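Local coordinates for protein aminopeptidase P; XAA-pro aminopeptidase (Streptococcus thermophilus, PDB 3IL0) that is probably a metal-dependent aminopeptidase of the M24B family, represented here by its N-terminal creatinase/prolidase-type domain alone, at residues 65-68 with 69-72; 80-83 with 84-88; 110-114 with 115-119. All coordinates share one frame; numbering follows the deposited sequence.

Contact 1 of 3, residues 65-68 with 69-72; sequences QSVH and GFDI
Val-67 meets Phe-70 and Ile-72 chiefly through one methyl group, a small example of how a helix hands the chain over to a strand. Its CG1 lies 3.5 Å from CB of Phe-70 and 3.9 Å from CD1 of Ile-72, so one branch touches two side chains that follow it by three and five residues. CG1 stands anti to the backbone N of Val-67 (chi1 173°), and this rotation carries it to the Phe-70 side, where it meets the base of the aromatic side chain, CB and then CG, at an oblique angle. Ile-72 answers with the far end of its chain: CD1 reaches back to the same methyl and also comes within 4.0 Å of CB of Val-67. The ring of Phe-70 has a polar neighbour as well, since the carbonyl O of His-68 sits at its edge, near the ring plane, 3.7 Å from CD2.

This is the second connection of a beta-alpha-beta unit, in which strand 51-55 leads into helix 60-66 and the chain returns along strand 71-74, parallel to the first strand and at one border of the mixed sheet. Val-67 is the residue at which helical backbone angles end. Two positions on, Gly-69 adopts a positive phi of 83°, a conformation that favours glycine, and the chain bends there toward the sheet. The carbonyl of Gly-69 accepts a hydrogen bond from the side chain of Arg-51, while Asp-71 makes backbone hydrogen bonds with Arg-51 and Phe-53. Beyond this bend, the buried ring of Phe-70 packs on Val-44 and Ile-46 of strand 42-47, and Ile-72 rests on Phe-53. At the helix end, the hydroxyl of Ser-66 is hydrogen-bonded to the carbonyl of Ile-62.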
ATOM      1  N   GLN A  65      17.964  -0.478   1.819  1.00 61.58           N
ATOM      2  CA  GLN A  65      18.870   0.556   1.331  1.00 61.33           C
ATOM      3  C   GLN A  65      18.271   1.452   0.256  1.00 61.03           C
ATOM      4  O   GLN A  65      18.351   2.680   0.368  1.00 61.41           O
ATOM      5  CB  GLN A  65      20.195  -0.052   0.888  1.00 61.39           C
ATOM      6  CG  GLN A  65      21.188  -0.068   2.046  1.00 61.36           C
ATOM      7  CD  GLN A  65      22.387  -0.917   1.785  1.00 61.39           C
ATOM      8  OE1 GLN A  65      22.326  -1.862   1.006  1.00 61.83           O
ATOM      9  NE2 GLN A  65      23.496  -0.593   2.438  1.00 60.85           N
ATOM     10  N   SER A  66      17.660   0.866  -0.768  1.00 60.49           N
ATOM     11  CA  SER A  66      17.082   1.683  -1.846  1.00 59.97           C
ATOM     12  C   SER A  66      15.952   2.631  -1.372  1.00 59.43           C
ATOM     13  O   SER A  66      16.016   3.823  -1.650  1.00 59.54           O
ATOM     14  CB  SER A  66      16.608   0.798  -3.010  1.00 59.84           C
ATOM     15  OG  SER A  66      16.067  -0.423  -2.538  1.00 60.60           O
ATOM     16  N   VAL A  67      14.966   2.109  -0.627  1.00 58.59           N
ATOM     17  CA  VAL A  67      13.650   2.767  -0.413  1.00 57.73           C
ATOM     18  C   VAL A  67      13.597   3.807   0.720  1.00 57.04           C
ATOM     19  O   VAL A  67      13.804   3.466   1.870  1.00 57.05           O
ATOM     20  CB  VAL A  67      12.553   1.693  -0.106  1.00 57.71           C
ATOM     21  CG1 VAL A  67      11.227   2.351   0.301  1.00 57.05           C
ATOM     22  CG2 VAL A  67      12.380   0.736  -1.288  1.00 57.37           C
ATOM     23  N   HIS A  68      13.266   5.055   0.414  1.00 56.24           N
ATOM     24  CA  HIS A  68      13.242   6.096   1.440  1.00 56.07           C
ATOM     25  C   HIS A  68      11.819   6.556   1.720  1.00 55.48           C
ATOM     26  O   HIS A  68      10.990   6.513   0.838  1.00 55.20           O
ATOM     27  CB  HIS A  68      14.132   7.277   1.012  1.00 56.48           C
ATOM     28  CG  HIS A  68      15.532   6.872   0.644  1.00 57.63           C
ATOM     29  ND1 HIS A  68      16.564   6.830   1.558  1.00 59.03           N
ATOM     30  CD2 HIS A  68      16.062   6.471  -0.536  1.00 58.58           C
ATOM     31  CE1 HIS A  68      17.670   6.424   0.956  1.00 60.08           C
ATOM     32  NE2 HIS A  68      17.393   6.199  -0.317  1.00 59.79           N
ATOM     33  N   GLY A  69      11.546   6.991   2.955  1.00 55.29           N
ATOM     34  CA  GLY A  69      10.182   7.422   3.411  1.00 54.98           C
ATOM     35  C   GLY A  69       9.211   6.314   3.856  1.00 54.66           C
ATOM     36  O   GLY A  69       8.034   6.555   4.123  1.00 53.62           O
ATOM     37  N   PHE A  70       9.724   5.093   3.914  1.00 54.74           N
ATOM     38  CA  PHE A  70       8.922   3.900   4.070  1.00 54.65           C
ATOM     39  C   PHE A  70       9.474   3.042   5.151  1.00 54.36           C
ATOM     40  O   PHE A  70      10.666   2.744   5.229  1.00 55.34           O
ATOM     41  CB  PHE A  70       8.902   3.068   2.800  1.00 54.56           C
ATOM     42  CG  PHE A  70       7.808   3.444   1.875  1.00 54.79           C
ATOM     43  CD1 PHE A  70       6.746   2.600   1.665  1.00 54.38           C
ATOM     44  CD2 PHE A  70       7.820   4.667   1.233  1.00 55.13           C
ATOM     45  CE1 PHE A  70       5.728   2.956   0.817  1.00 53.81           C
ATOM     46  CE2 PHE A  70       6.778   5.026   0.362  1.00 56.09           C
ATOM     47  CZ  PHE A  70       5.740   4.165   0.164  1.00 54.48           C
ATOM     48  N   ASP A  71       8.555   2.613   5.971  1.00 53.63           N
ATOM     49  CA  ASP A  71       8.862   1.789   7.051  1.00 52.67           C
ATOM     50  C   ASP A  71       8.863   0.387   6.479  1.00 51.06           C
ATOM     51  O   ASP A  71       7.820  -0.094   6.079  1.00 51.97           O
ATOM     52  CB  ASP A  71       7.780   2.030   8.068  1.00 53.05           C
ATOM     53  CG  ASP A  71       8.009   1.290   9.265  1.00 54.57           C
ATOM     54  OD1 ASP A  71       8.297   0.090   9.101  1.00 57.38           O
ATOM     55  OD2 ASP A  71       7.940   1.903  10.346  1.00 60.60           O
ATOM     56  N   ILE A  72      10.038  -0.227   6.378  1.00 49.89           N
ATOM     57  CA  ILE A  72      10.220  -1.547   5.717  1.00 49.61           C
ATOM     58  C   ILE A  72       9.848  -2.668   6.696  1.00 49.40           C
ATOM     59  O   ILE A  72      10.300  -2.657   7.841  1.00 49.98           O
ATOM     60  CB  ILE A  72      11.692  -1.810   5.235  1.00 49.29           C
ATOM     61  CG1 ILE A  72      12.381  -0.539   4.700  1.00 49.48           C
ATOM     62  CG2 ILE A  72      11.750  -2.943   4.209  1.00 48.58           C
ATOM     63  CD1 ILE A  72      11.740   0.154   3.533  1.00 48.93           C
TER

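Contact 2 of 3, residues 80-83 with 84-88; sequences KDIV and KFVEV
Lys-84 and Asp-81, three residues apart on helix 78-88, lie side by side and point the same way, and the lysine shows how a long side chain can fold back along a helix. Its CB sits 3.5 Å from the carbonyl O of Asp-81, and CG stays beside that oxygen at 4.0 Å. The chain then bends at chi3 and again at chi4 (both -85°), which curls CE back toward the preceding turn, 3.5 Å from OD1 of Asp-81. The terminal NZ completes the salt bridge at 2.7 Å from OD1 of Asp-81, approaching the anti lone pair, the one directed away from the other carboxylate oxygen. A second ammonium group is close by, with NZ of Lys-80 at 4.2 Å from NZ of Lys-84.

The carbonyl O of Asp-81 also lies in the ring plane of Phe-85, 3.3 Å from CD2 at the ring edge. On another side of the helix, Ile-82 and Val-86 bring their CG2 methyls together, and both residues pack on Phe-45 of strand 42-47, so that this face of the amphipathic helix lies against the sheet. Regular i to i+4 bonds run beneath the side chains, from Val-86 N to Ile-82 O and from Glu-87 N to Val-83 O.

With Lys-84 bonded to it and the ammonium of Lys-80 a little farther off, the carboxylate of Asp-81 probably stays ionised and would partly balance the two neighbouring positive charges.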
ATOM      1  N   LYS A  80      -1.604 -10.342   6.128  1.00 30.14           N
ATOM      2  CA  LYS A  80      -1.640 -10.677   7.561  1.00 31.21           C
ATOM      3  C   LYS A  80      -0.927  -9.603   8.335  1.00 31.04           C
ATOM      4  O   LYS A  80      -1.440  -9.129   9.342  1.00 31.36           O
ATOM      5  CB  LYS A  80      -0.958 -12.010   7.821  1.00 32.90           C
ATOM      6  CG  LYS A  80      -1.594 -12.801   8.974  1.00 38.93           C
ATOM      7  CD  LYS A  80      -0.872 -14.159   9.283  1.00 43.50           C
ATOM      8  CE  LYS A  80       0.489 -13.968  10.045  1.00 45.73           C
ATOM      9  NZ  LYS A  80       0.387 -12.999  11.206  1.00 44.72           N
ATOM     10  N   ASP A  81       0.237  -9.163   7.865  1.00 29.78           N
ATOM     11  CA  ASP A  81       0.932  -8.120   8.611  1.00 30.31           C
ATOM     12  C   ASP A  81       0.219  -6.766   8.569  1.00 28.74           C
ATOM     13  O   ASP A  81       0.251  -6.059   9.570  1.00 27.52           O
ATOM     14  CB  ASP A  81       2.407  -8.000   8.162  1.00 32.15           C
ATOM     15  CG  ASP A  81       3.235  -9.229   8.583  1.00 36.23           C
ATOM     16  OD1 ASP A  81       3.183  -9.535   9.808  1.00 42.99           O
ATOM     17  OD2 ASP A  81       3.861  -9.902   7.719  1.00 41.18           O
ATOM     18  N   ILE A  82      -0.427  -6.420   7.448  1.00 26.66           N
ATOM     19  CA  ILE A  82      -1.149  -5.138   7.337  1.00 26.86           C
ATOM     20  C   ILE A  82      -2.329  -5.035   8.347  1.00 27.63           C
ATOM     21  O   ILE A  82      -2.624  -3.963   8.892  1.00 26.05           O
ATOM     22  CB  ILE A  82      -1.692  -4.930   5.923  1.00 26.65           C
ATOM     23  CG1 ILE A  82      -0.537  -4.632   4.957  1.00 26.99           C
ATOM     24  CG2 ILE A  82      -2.703  -3.773   5.862  1.00 25.57           C
ATOM     25  CD1 ILE A  82      -0.945  -4.733   3.480  1.00 26.96           C
ATOM     26  N   VAL A  83      -3.009  -6.169   8.533  1.00 28.87           N
ATOM     27  CA  VAL A  83      -4.132  -6.344   9.463  1.00 29.67           C
ATOM     28  C   VAL A  83      -3.755  -5.866  10.896  1.00 27.54           C
ATOM     29  O   VAL A  83      -4.511  -5.149  11.534  1.00 26.16           O
ATOM     30  CB  VAL A  83      -4.621  -7.902   9.517  1.00 30.08           C
ATOM     31  CG1 VAL A  83      -5.619  -8.161  10.571  1.00 29.70           C
ATOM     32  CG2 VAL A  83      -5.209  -8.275   8.238  1.00 31.50           C
ATOM     33  N   LYS A  84      -2.589  -6.218  11.388  1.00 27.33           N
ATOM     34  CA  LYS A  84      -2.166  -5.682  12.676  1.00 26.56           C
ATOM     35  C   LYS A  84      -2.200  -4.149  12.726  1.00 24.71           C
ATOM     36  O   LYS A  84      -2.657  -3.560  13.692  1.00 24.16           O
ATOM     37  CB  LYS A  84      -0.726  -6.064  12.967  1.00 28.27           C
ATOM     38  CG  LYS A  84      -0.479  -7.461  13.267  1.00 32.03           C
ATOM     39  CD  LYS A  84       0.975  -7.585  13.676  1.00 36.80           C
ATOM     40  CE  LYS A  84       1.892  -7.743  12.528  1.00 39.69           C
ATOM     41  NZ  LYS A  84       1.929  -9.232  12.196  1.00 42.20           N
ATOM     42  N   PHE A  85      -1.648  -3.518  11.701  1.00 23.48           N
ATOM     43  CA  PHE A  85      -1.630  -2.091  11.605  1.00 23.46           C
ATOM     44  C   PHE A  85      -3.009  -1.498  11.632  1.00 24.09           C
ATOM     45  O   PHE A  85      -3.274  -0.516  12.353  1.00 24.15           O
ATOM     46  CB  PHE A  85      -0.832  -1.642  10.365  1.00 23.30           C
ATOM     47  CG  PHE A  85       0.670  -1.817  10.557  1.00 25.68           C
ATOM     48  CD1 PHE A  85       1.446  -0.793  11.119  1.00 25.95           C
ATOM     49  CD2 PHE A  85       1.270  -3.044  10.309  1.00 25.76           C
ATOM     50  CE1 PHE A  85       2.811  -1.001  11.402  1.00 26.48           C
ATOM     51  CE2 PHE A  85       2.645  -3.229  10.544  1.00 27.37           C
ATOM     52  CZ  PHE A  85       3.412  -2.211  11.094  1.00 25.17           C
ATOM     53  N   VAL A  86      -3.886  -2.068  10.831  1.00 23.88           N
ATOM     54  CA  VAL A  86      -5.249  -1.562  10.715  1.00 23.81           C
ATOM     55  C   VAL A  86      -5.987  -1.570  12.074  1.00 24.85           C
ATOM     56  O   VAL A  86      -6.673  -0.629  12.433  1.00 25.06           O
ATOM     57  CB  VAL A  86      -6.040  -2.384   9.639  1.00 23.63           C
ATOM     58  CG1 VAL A  86      -7.514  -2.246   9.835  1.00 22.62           C
ATOM     59  CG2 VAL A  86      -5.601  -1.901   8.180  1.00 20.28           C
ATOM     60  N   GLU A  87      -5.855  -2.664  12.781  1.00 25.69           N
ATOM     61  CA  GLU A  87      -6.283  -2.766  14.141  1.00 27.70           C
ATOM     62  C   GLU A  87      -5.628  -1.846  15.122  1.00 27.16           C
ATOM     63  O   GLU A  87      -6.326  -1.142  15.839  1.00 27.51           O
ATOM     64  CB  GLU A  87      -5.986  -4.136  14.645  1.00 28.97           C
ATOM     65  CG  GLU A  87      -7.100  -4.988  14.368  1.00 33.24           C
ATOM     66  CD  GLU A  87      -6.981  -6.283  15.082  1.00 40.09           C
ATOM     67  OE1 GLU A  87      -6.672  -7.269  14.349  1.00 42.23           O
ATOM     68  OE2 GLU A  87      -7.219  -6.280  16.350  1.00 40.93           O
ATOM     69  N   VAL A  88      -4.300  -1.845  15.163  1.00 26.05           N
ATOM     70  CA  VAL A  88      -3.648  -0.983  16.120  1.00 25.49           C
ATOM     71  C   VAL A  88      -4.082   0.468  15.873  1.00 27.33           C
ATOM     72  O   VAL A  88      -4.489   1.161  16.831  1.00 29.15           O
ATOM     73  CB  VAL A  88      -2.124  -1.201  16.208  1.00 24.85           C
ATOM     74  CG1 VAL A  88      -1.480  -0.128  17.068  1.00 21.62           C
ATOM     75  CG2 VAL A  88      -1.845  -2.620  16.811  1.00 21.11           C
TER

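Contact 3 of 3, residues 110-114 with 115-119; sequences AIFEG and YTLSP
Tyr-115 lays the edge of its ring across the backbone of Phe-112, with CD2 3.1 Å from the carbonyl O of Phe-112. The two residues are the ends of a type II beta turn, 112-115, with Glu-113 and Gly-114 at its corners, which takes the chain from helix 102-111 into strand 116-120 and completes a beta-alpha-beta unit begun by strand 93-97. Within the turn, the N-H of Tyr-115 is bonded to that same carbonyl O at 3.0 Å, tilted 21° from the carbonyl plane, so a ring C-H edge and a backbone donor converge on one oxygen. The tyrosine side chain holds CG beside its own backbone N (chi1 -54°), and this folds the ring back over the turn instead of out along the strand. Gly-114 supplies the third position, its phi of 96° placing it where a side chain would press on the preceding carbonyl.

CB of Phe-112 is the meeting point for two apolar neighbours, CD2 of Tyr-115 and CD2 of Leu-117. The buried phenyl group continues away from the turn toward Ile-94 of strand 93-97, and Leu-117 packs on Tyr-105 and Leu-108 of helix 102-111. Strand 116-120 is fixed to its parallel neighbour by backbone hydrogen bonds of Thr-116 and Ser-118 with Ile-94. One face of the Phe-112 ring is met off-centre by the CG2 methyl of Ile-111, 3.7 Å above the ring plane.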
ATOM      1  N   ALA A 110     -11.880 -11.867   3.271  1.00 26.34           N
ATOM      2  CA  ALA A 110     -11.645 -12.760   4.398  1.00 27.60           C
ATOM      3  C   ALA A 110     -10.656 -12.079   5.384  1.00 29.07           C
ATOM      4  O   ALA A 110     -10.957 -11.871   6.576  1.00 31.45           O
ATOM      5  CB  ALA A 110     -11.153 -14.137   3.907  1.00 26.18           C
ATOM      6  N   ILE A 111      -9.510 -11.632   4.898  1.00 28.57           N
ATOM      7  CA  ILE A 111      -8.527 -11.095   5.783  1.00 28.09           C
ATOM      8  C   ILE A 111      -8.990  -9.860   6.503  1.00 28.33           C
ATOM      9  O   ILE A 111      -8.581  -9.622   7.636  1.00 28.95           O
ATOM     10  CB  ILE A 111      -7.291 -10.800   5.025  1.00 28.62           C
ATOM     11  CG1 ILE A 111      -6.685 -12.144   4.601  1.00 29.64           C
ATOM     12  CG2 ILE A 111      -6.351  -9.984   5.879  1.00 30.21           C
ATOM     13  CD1 ILE A 111      -5.456 -12.074   3.806  1.00 31.80           C
ATOM     14  N   PHE A 112      -9.798  -9.041   5.849  1.00 28.04           N
ATOM     15  CA  PHE A 112     -10.194  -7.772   6.388  1.00 27.95           C
ATOM     16  C   PHE A 112     -11.644  -7.788   6.778  1.00 28.91           C
ATOM     17  O   PHE A 112     -12.285  -6.775   6.865  1.00 28.09           O
ATOM     18  CB  PHE A 112      -9.884  -6.609   5.433  1.00 28.03           C
ATOM     19  CG  PHE A 112      -8.408  -6.372   5.201  1.00 27.56           C
ATOM     20  CD1 PHE A 112      -7.668  -5.577   6.072  1.00 31.97           C
ATOM     21  CD2 PHE A 112      -7.768  -6.928   4.131  1.00 26.42           C
ATOM     22  CE1 PHE A 112      -6.300  -5.379   5.872  1.00 29.56           C
ATOM     23  CE2 PHE A 112      -6.443  -6.741   3.930  1.00 27.18           C
ATOM     24  CZ  PHE A 112      -5.695  -5.965   4.806  1.00 30.07           C
ATOM     25  N   GLU A 113     -12.153  -8.940   7.125  1.00 32.74           N
ATOM     26  CA  GLU A 113     -13.564  -9.048   7.528  1.00 35.20           C
ATOM     27  C   GLU A 113     -13.823  -8.069   8.669  1.00 35.50           C
ATOM     28  O   GLU A 113     -13.024  -7.961   9.578  1.00 35.52           O
ATOM     29  CB  GLU A 113     -13.844 -10.481   7.973  1.00 36.78           C
ATOM     30  CG  GLU A 113     -15.197 -10.982   7.617  1.00 42.24           C
ATOM     31  CD  GLU A 113     -15.355 -12.475   7.931  1.00 50.45           C
ATOM     32  OE1 GLU A 113     -15.566 -13.295   6.971  1.00 54.52           O
ATOM     33  OE2 GLU A 113     -15.256 -12.823   9.146  1.00 55.27           O
ATOM     34  N   GLY A 114     -14.896  -7.304   8.591  1.00 36.33           N
ATOM     35  CA  GLY A 114     -15.200  -6.298   9.603  1.00 35.79           C
ATOM     36  C   GLY A 114     -14.762  -4.888   9.293  1.00 36.69           C
ATOM     37  O   GLY A 114     -15.118  -3.963  10.039  1.00 37.64           O
ATOM     38  N   TYR A 115     -13.956  -4.709   8.239  1.00 35.99           N
ATOM     39  CA  TYR A 115     -13.578  -3.395   7.751  1.00 35.35           C
ATOM     40  C   TYR A 115     -14.270  -3.095   6.422  1.00 34.60           C
ATOM     41  O   TYR A 115     -14.791  -3.956   5.797  1.00 34.47           O
ATOM     42  CB  TYR A 115     -12.051  -3.319   7.566  1.00 35.70           C
ATOM     43  CG  TYR A 115     -11.312  -3.707   8.795  1.00 35.11           C
ATOM     44  CD1 TYR A 115     -11.052  -2.772   9.764  1.00 36.38           C
ATOM     45  CD2 TYR A 115     -10.933  -5.038   9.032  1.00 35.05           C
ATOM     46  CE1 TYR A 115     -10.405  -3.117  10.926  1.00 37.15           C
ATOM     47  CE2 TYR A 115     -10.307  -5.393  10.218  1.00 33.41           C
ATOM     48  CZ  TYR A 115     -10.040  -4.412  11.151  1.00 35.80           C
ATOM     49  OH  TYR A 115      -9.384  -4.676  12.344  1.00 43.61           O
ATOM     50  N   THR A 116     -14.244  -1.852   5.979  1.00 34.05           N
ATOM     51  CA  THR A 116     -14.896  -1.473   4.742  1.00 32.97           C
ATOM     52  C   THR A 116     -13.790  -1.477   3.688  1.00 30.52           C
ATOM     53  O   THR A 116     -12.799  -0.750   3.826  1.00 30.93           O
ATOM     54  CB  THR A 116     -15.507  -0.041   4.910  1.00 34.22           C
ATOM     55  OG1 THR A 116     -16.456  -0.056   5.991  1.00 38.20           O
ATOM     56  CG2 THR A 116     -16.199   0.453   3.652  1.00 33.79           C
ATOM     57  N   LEU A 117     -13.928  -2.327   2.681  1.00 27.75           N
ATOM     58  CA  LEU A 117     -13.077  -2.323   1.494  1.00 25.42           C
ATOM     59  C   LEU A 117     -13.699  -1.410   0.446  1.00 24.89           C
ATOM     60  O   LEU A 117     -14.890  -1.511   0.113  1.00 24.50           O
ATOM     61  CB  LEU A 117     -12.901  -3.746   0.942  1.00 24.53           C
ATOM     62  CG  LEU A 117     -12.131  -4.714   1.860  1.00 22.59           C
ATOM     63  CD1 LEU A 117     -12.153  -6.139   1.290  1.00 16.65           C
ATOM     64  CD2 LEU A 117     -10.744  -4.281   2.021  1.00 17.64           C
ATOM     65  N   SER A 118     -12.894  -0.515  -0.090  1.00 23.36           N
ATOM     66  CA  SER A 118     -13.396   0.528  -0.980  1.00 22.77           C
ATOM     67  C   SER A 118     -12.670   0.462  -2.344  1.00 20.37           C
ATOM     68  O   SER A 118     -11.504   0.784  -2.443  1.00 17.90           O
ATOM     69  CB  SER A 118     -13.143   1.882  -0.324  1.00 23.32           C
ATOM     70  OG  SER A 118     -13.089   2.898  -1.311  1.00 27.25           O
ATOM     71  N   PRO A 119     -13.360   0.003  -3.379  1.00 19.53           N
ATOM     72  CA  PRO A 119     -12.667  -0.121  -4.648  1.00 20.33           C
ATOM     73  C   PRO A 119     -12.341   1.241  -5.244  1.00 21.28           C
ATOM     74  O   PRO A 119     -13.168   2.139  -5.211  1.00 22.44           O
ATOM     75  CB  PRO A 119     -13.664  -0.870  -5.514  1.00 20.02           C
ATOM     76  CG  PRO A 119     -14.969  -0.585  -4.871  1.00 20.12           C
ATOM     77  CD  PRO A 119     -14.693  -0.568  -3.421  1.00 18.43           C
TER

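From the N terminus, the chain passes through the three contacts in series, with none nested in or crossing another. Contact 1 closes the return from helix 60-66 to strand 71-74, at one border of the six-stranded mixed sheet. That strand leads directly into helix 78-88, where contact 2 closes no loop but joins successive helical turns. Contact 3 then closes the turn from helix 102-111 to strand 116-120, the other border. Contacts 1 and 3 therefore lie on opposite sides of the chain's centre, their centres about 27 Å apart. Contact 2 touches contact 3 directly: Val-86 CG1 packs 3.2 Å from Tyr-115 CE1, and Ile-82 meets Phe-112.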